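Local coordinates for putative uncharacterized protein (Bacteroides vulgatus, PDB 4F7A), which probably binds mucin O-glycan sugars at the bacterial surface, as a SusD-like outer-membrane lipoprotein with a largely helical, TPR-like fold, at residues V270-G273 with R278-I281; Y283-L288 with E293-V298. All blocks are in the same frame, centred on the assembly; numbering follows the deposited sequence.

Contact 1. Residues V270-G273 with R278-I281; sequences VLNG and RISI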
loop_
_atom_site.group_PDB
_atom_site.type_symbol
_atom_site.label_atom_id
_atom_site.label_comp_id
_atom_site.label_asym_id
_atom_site.label_seq_id
_atom_site.Cartn_x
_atom_site.Cartn_y
_atom_site.Cartn_z
ATOM N N VAL A 270 5.766 -1.327 -18.292
ATOM C CA VAL A 270 4.530 -2.071 -18.274
ATOM C C VAL A 270 3.417 -1.363 -19.056
ATOM O O VAL A 270 2.794 -1.952 -19.927
ATOM C CB VAL A 270 4.092 -2.396 -16.802
ATOM C CG1 VAL A 270 2.697 -2.945 -16.765
ATOM C CG2 VAL A 270 5.098 -3.353 -16.154
ATOM N N LEU A 271 3.150 -0.108 -18.737
ATOM C CA LEU A 271 2.022 0.556 -19.331
ATOM C C LEU A 271 2.242 0.835 -20.827
ATOM O O LEU A 271 1.301 0.729 -21.621
ATOM C CB LEU A 271 1.686 1.817 -18.542
ATOM C CG LEU A 271 1.198 1.642 -17.091
ATOM C CD1 LEU A 271 0.898 3.030 -16.437
ATOM C CD2 LEU A 271 -0.013 0.760 -16.992
ATOM N N ASN A 272 3.477 1.153 -21.226
ATOM C CA ASN A 272 3.767 1.317 -22.660
ATOM C C ASN A 272 3.622 -0.012 -23.404
ATOM O O ASN A 272 2.987 -0.076 -24.450
ATOM C CB ASN A 272 5.186 1.840 -22.918
ATOM C CG ASN A 272 5.305 3.342 -22.710
ATOM O OD1 ASN A 272 4.497 4.100 -23.233
ATOM N ND2 ASN A 272 6.360 3.777 -22.002
ATOM N N GLY A 273 4.235 -1.065 -22.895
ATOM C CA GLY A 273 4.207 -2.347 -23.613
ATOM C C GLY A 273 2.817 -2.967 -23.711
ATOM O O GLY A 273 2.475 -3.582 -24.716
ATOM N N ARG A 278 -4.789 3.222 -19.247
ATOM C CA ARG A 278 -4.614 3.993 -18.025
ATOM C C ARG A 278 -3.346 4.879 -18.067
ATOM O O ARG A 278 -3.178 5.761 -17.208
ATOM C CB ARG A 278 -4.578 3.073 -16.809
ATOM C CG ARG A 278 -5.903 2.389 -16.504
ATOM C CD ARG A 278 -5.738 1.176 -15.594
ATOM N NE ARG A 278 -5.084 0.035 -16.243
ATOM C CZ ARG A 278 -5.076 -1.207 -15.734
ATOM N NH1 ARG A 278 -5.683 -1.481 -14.582
ATOM N NH2 ARG A 278 -4.460 -2.185 -16.378
ATOM N N ILE A 279 -2.457 4.645 -19.036
ATOM C CA ILE A 279 -1.166 5.334 -19.057
ATOM C C ILE A 279 -1.327 6.880 -19.015
ATOM O O ILE A 279 -0.636 7.555 -18.254
ATOM C CB ILE A 279 -0.276 4.854 -20.242
ATOM C CG1 ILE A 279 1.185 5.277 -20.021
ATOM C CG2 ILE A 279 -0.801 5.342 -21.583
ATOM C CD1 ILE A 279 2.210 4.610 -20.981
ATOM N N SER A 280 -2.246 7.429 -19.804
ATOM C CA SER A 280 -2.388 8.894 -19.915
ATOM C C SER A 280 -3.266 9.444 -18.790
ATOM O O SER A 280 -3.326 10.644 -18.569
ATOM C CB SER A 280 -2.981 9.315 -21.267
ATOM O OG SER A 280 -4.338 8.933 -21.416
ATOM N N ILE A 281 -3.951 8.544 -18.088
ATOM C CA ILE A 281 -4.725 8.900 -16.892
ATOM C C ILE A 281 -3.806 9.051 -15.682
ATOM O O ILE A 281 -3.899 10.020 -14.913
ATOM C CB ILE A 281 -5.820 7.863 -16.596
ATOM C CG1 ILE A 281 -6.795 7.760 -17.777
ATOM C CG2 ILE A 281 -6.592 8.251 -15.294
ATOM C CD1 ILE A 281 -7.811 6.536 -17.651
#

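Contact 2. Residues Y283-L288 with E293-V298; sequences YNPATL and EEYLGV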
loop_
_atom_site.group_PDB
_atom_site.type_symbol
_atom_site.label_atom_id
_atom_site.label_comp_id
_atom_site.label_asym_id
_atom_site.label_seq_id
_atom_site.Cartn_x
_atom_site.Cartn_y
_atom_site.Cartn_z
ATOM N N TYR A 283 -0.263 9.327 -15.875
ATOM C CA TYR A 283 0.903 10.160 -16.157
ATOM C C TYR A 283 0.701 10.999 -17.418
ATOM O O TYR A 283 -0.267 10.822 -18.167
ATOM C CB TYR A 283 2.158 9.297 -16.309
ATOM C CG TYR A 283 2.492 8.481 -15.063
ATOM C CD1 TYR A 283 3.217 9.033 -14.017
ATOM C CD2 TYR A 283 2.081 7.167 -14.947
ATOM C CE1 TYR A 283 3.497 8.285 -12.861
ATOM C CE2 TYR A 283 2.392 6.401 -13.814
ATOM C CZ TYR A 283 3.094 6.959 -12.786
ATOM O OH TYR A 283 3.395 6.189 -11.675
ATOM N N ASN A 284 1.635 11.913 -17.637
ATOM C CA ASN A 284 1.683 12.749 -18.836
ATOM C C ASN A 284 2.897 12.340 -19.669
ATOM O O ASN A 284 3.886 11.846 -19.114
ATOM C CB ASN A 284 1.844 14.223 -18.460
ATOM C CG ASN A 284 0.595 14.826 -17.801
ATOM O OD1 ASN A 284 -0.499 14.277 -17.898
ATOM N ND2 ASN A 284 0.773 15.965 -17.118
ATOM N N PRO A 285 2.852 12.576 -20.992
ATOM C CA PRO A 285 4.042 12.336 -21.786
ATOM C C PRO A 285 5.226 13.162 -21.316
ATOM O O PRO A 285 5.055 14.243 -20.749
ATOM C CB PRO A 285 3.628 12.771 -23.197
ATOM C CG PRO A 285 2.119 12.707 -23.204
ATOM C CD PRO A 285 1.708 13.039 -21.804
ATOM N N ALA A 286 6.423 12.651 -21.566
ATOM C CA ALA A 286 7.653 13.356 -21.268
ATOM C C ALA A 286 7.725 14.716 -21.974
ATOM O O ALA A 286 7.117 14.896 -23.045
ATOM C CB ALA A 286 8.855 12.482 -21.699
ATOM N N THR A 287 8.455 15.655 -21.378
ATOM C CA THR A 287 8.742 16.942 -22.032
ATOM C C THR A 287 10.148 16.986 -22.675
ATOM O O THR A 287 10.551 18.014 -23.261
ATOM C CB THR A 287 8.588 18.116 -21.048
ATOM O OG1 THR A 287 9.353 17.850 -19.875
ATOM C CG2 THR A 287 7.081 18.346 -20.672
ATOM N N LEU A 288 10.885 15.882 -22.597
ATOM C CA LEU A 288 12.234 15.798 -23.193
ATOM C C LEU A 288 12.143 15.969 -24.695
ATOM O O LEU A 288 11.360 15.293 -25.350
ATOM C CB LEU A 288 12.905 14.439 -22.865
ATOM C CG LEU A 288 14.358 14.177 -23.330
ATOM C CD1 LEU A 288 15.366 15.133 -22.665
ATOM C CD2 LEU A 288 14.741 12.736 -23.054
ATOM N N GLU A 293 6.005 12.833 -27.167
ATOM C CA GLU A 293 4.814 12.002 -27.201
ATOM C C GLU A 293 5.036 10.642 -26.509
ATOM O O GLU A 293 4.171 9.776 -26.547
ATOM C CB GLU A 293 4.379 11.778 -28.650
ATOM C CG GLU A 293 4.121 13.059 -29.436
ATOM C CD GLU A 293 3.689 12.754 -30.857
ATOM O OE1 GLU A 293 2.642 12.089 -31.014
ATOM O OE2 GLU A 293 4.395 13.160 -31.808
ATOM N N GLU A 294 6.185 10.449 -25.884
ATOM C CA GLU A 294 6.500 9.183 -25.226
ATOM C C GLU A 294 6.328 9.291 -23.715
ATOM O O GLU A 294 6.414 10.388 -23.119
ATOM C CB GLU A 294 7.927 8.754 -25.569
ATOM C CG GLU A 294 8.122 8.428 -27.048
ATOM C CD GLU A 294 9.565 8.618 -27.494
ATOM O OE1 GLU A 294 10.470 8.236 -26.734
ATOM O OE2 GLU A 294 9.788 9.193 -28.580
ATOM N N TYR A 295 6.091 8.150 -23.099
ATOM C CA TYR A 295 6.067 8.063 -21.640
ATOM C C TYR A 295 7.386 7.486 -21.191
ATOM O O TYR A 295 7.711 6.335 -21.508
ATOM C CB TYR A 295 4.911 7.195 -21.163
ATOM C CG TYR A 295 3.578 7.866 -21.431
ATOM C CD1 TYR A 295 2.962 7.776 -22.669
ATOM C CD2 TYR A 295 2.960 8.628 -20.442
ATOM C CE1 TYR A 295 1.743 8.438 -22.926
ATOM C CE2 TYR A 295 1.759 9.286 -20.681
ATOM C CZ TYR A 295 1.151 9.173 -21.910
ATOM O OH TYR A 295 -0.032 9.829 -22.126
ATOM N N LEU A 296 8.145 8.275 -20.447
ATOM C CA LEU A 296 9.480 7.879 -20.001
ATOM C C LEU A 296 9.510 7.846 -18.484
ATOM O O LEU A 296 9.158 8.824 -17.848
ATOM C CB LEU A 296 10.536 8.862 -20.515
ATOM C CG LEU A 296 10.689 9.030 -22.016
ATOM C CD1 LEU A 296 11.807 10.039 -22.311
ATOM C CD2 LEU A 296 10.973 7.673 -22.725
ATOM N N GLY A 297 9.901 6.701 -17.921
ATOM C CA GLY A 297 10.022 6.508 -16.497
ATOM C C GLY A 297 11.452 6.577 -15.977
ATOM O O GLY A 297 12.394 6.137 -16.636
ATOM N N VAL A 298 11.601 7.110 -14.770
ATOM C CA VAL A 298 12.893 7.255 -14.149
ATOM C C VAL A 298 13.408 5.927 -13.606
ATOM O O VAL A 298 12.729 5.275 -12.816
ATOM C CB VAL A 298 12.811 8.315 -13.012
ATOM C CG1 VAL A 298 14.173 8.524 -12.343
ATOM C CG2 VAL A 298 12.238 9.655 -13.598
#

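Contact 1. Residues V270-G273 with R278-I281
The amide of Asn-272 does two jobs beside Ile-279: its ND2 donates a hydrogen bond to Tyr-295 O, while its OD1 comes within 3.2 Å of Ile-279 CD1, a close polar-to-methyl contact. The two residues belong to consecutive helices of the mainly helical SusD-like fold, helix 265-273 and the short helix 279-282, which a brief loop sets close to one another. Where they come nearest, Leu-271 CA and Ile-279 CA are 5.8 Å apart. Both of these side chains start out toward the other segment, and Ile-279 CD1 packs on Leu-271 CB at 3.7 Å. Ile-279 reaches that far because CG1 stands anti to the backbone N (chi1 -164°) and the chain then stays extended to CD1. Leu-271 CD1 lies 4.1 Å from Ile-279 CA, so the branch covers the start of the isoleucine while CB meets its end. Asn-272 leaves its backbone away from Ile-279, but its amide turns back and crosses the isoleucine at about a right angle. The isoleucine's extended chain lies close along Leu-271 and ends beside Asn-272, a polar residue suited to a partly exposed place where it also serves a backbone carbonyl. Ile-429 of helix 416-431 touches Leu-271 as well. Arg-278 NH2 forms a salt bridge with Asp-276 OD2 and a hydrogen bond with Gln-426 OE1, and its NH1 a hydrogen bond with Ser-367 OG.

Contact 2. Residues Y283-L288 with E293-V298
The ring of Tyr-295 has Pro-285 CA over one face, a CH-pi contact 4.2 Å from the centroid and 18° off the ring normal; Ile-279 of helix 279-282 lies over the other. At the edge, near the ring plane, Tyr-283 O is 3.6 Å from Tyr-295 CE2. With CG anti to its carbonyl carbon (chi1 -69°), the tyrosine swings alongside Pro-285, whose CD approaches Tyr-295 OH to 3.7 Å. Proline fits here: its N, facing the ring, carries no hydrogen needing an acceptor. The segments run 99° apart, a crossing of two irregular segments of the long loop between helix 279-282 and strand 329-332 of the SusD-like fold, pinned by a single backbone bond. Ala-286 N-H donates this nearly straight hydrogen bond to Glu-294 O, with N and O 2.7 Å apart. Past it the contact turns apolar: Ala-286 CB, small enough for close approach, meets Leu-296 CD1 at 3.9 Å, and Leu-288 CD2 reaches the same methyl. Ser-316 OG accepts from Leu-296 N. Further along, Val-298 makes backbone bonds to Met-263 and Ala-265, while Tyr-283 and Tyr-295 both touch Met-263, which seats the crossing between strand 262-263 and helix 279-282.

The two contacts follow one another along the chain, yet their centres are only 11 Å apart and they pack directly together. Tyr-295 is the joint. Its carbonyl O lies 2.9 Å from Asn-272 ND2, the bond that ties the two contacts, and its ring CG lies 3.6 Å from Ile-279 CD1. That methyl lies between Leu-271 and Asn-272 on the one hand and the Tyr-295 ring on the other, whose far face carries Pro-285. Beside it, Ser-280 CB packs against the phenol oxygen. Both contacts lie at one side of the chain, their centres about 20 and 24 Å from its centre, and Tyr-295 thus brings the loop after helix 279-282 against both helices of contact 1.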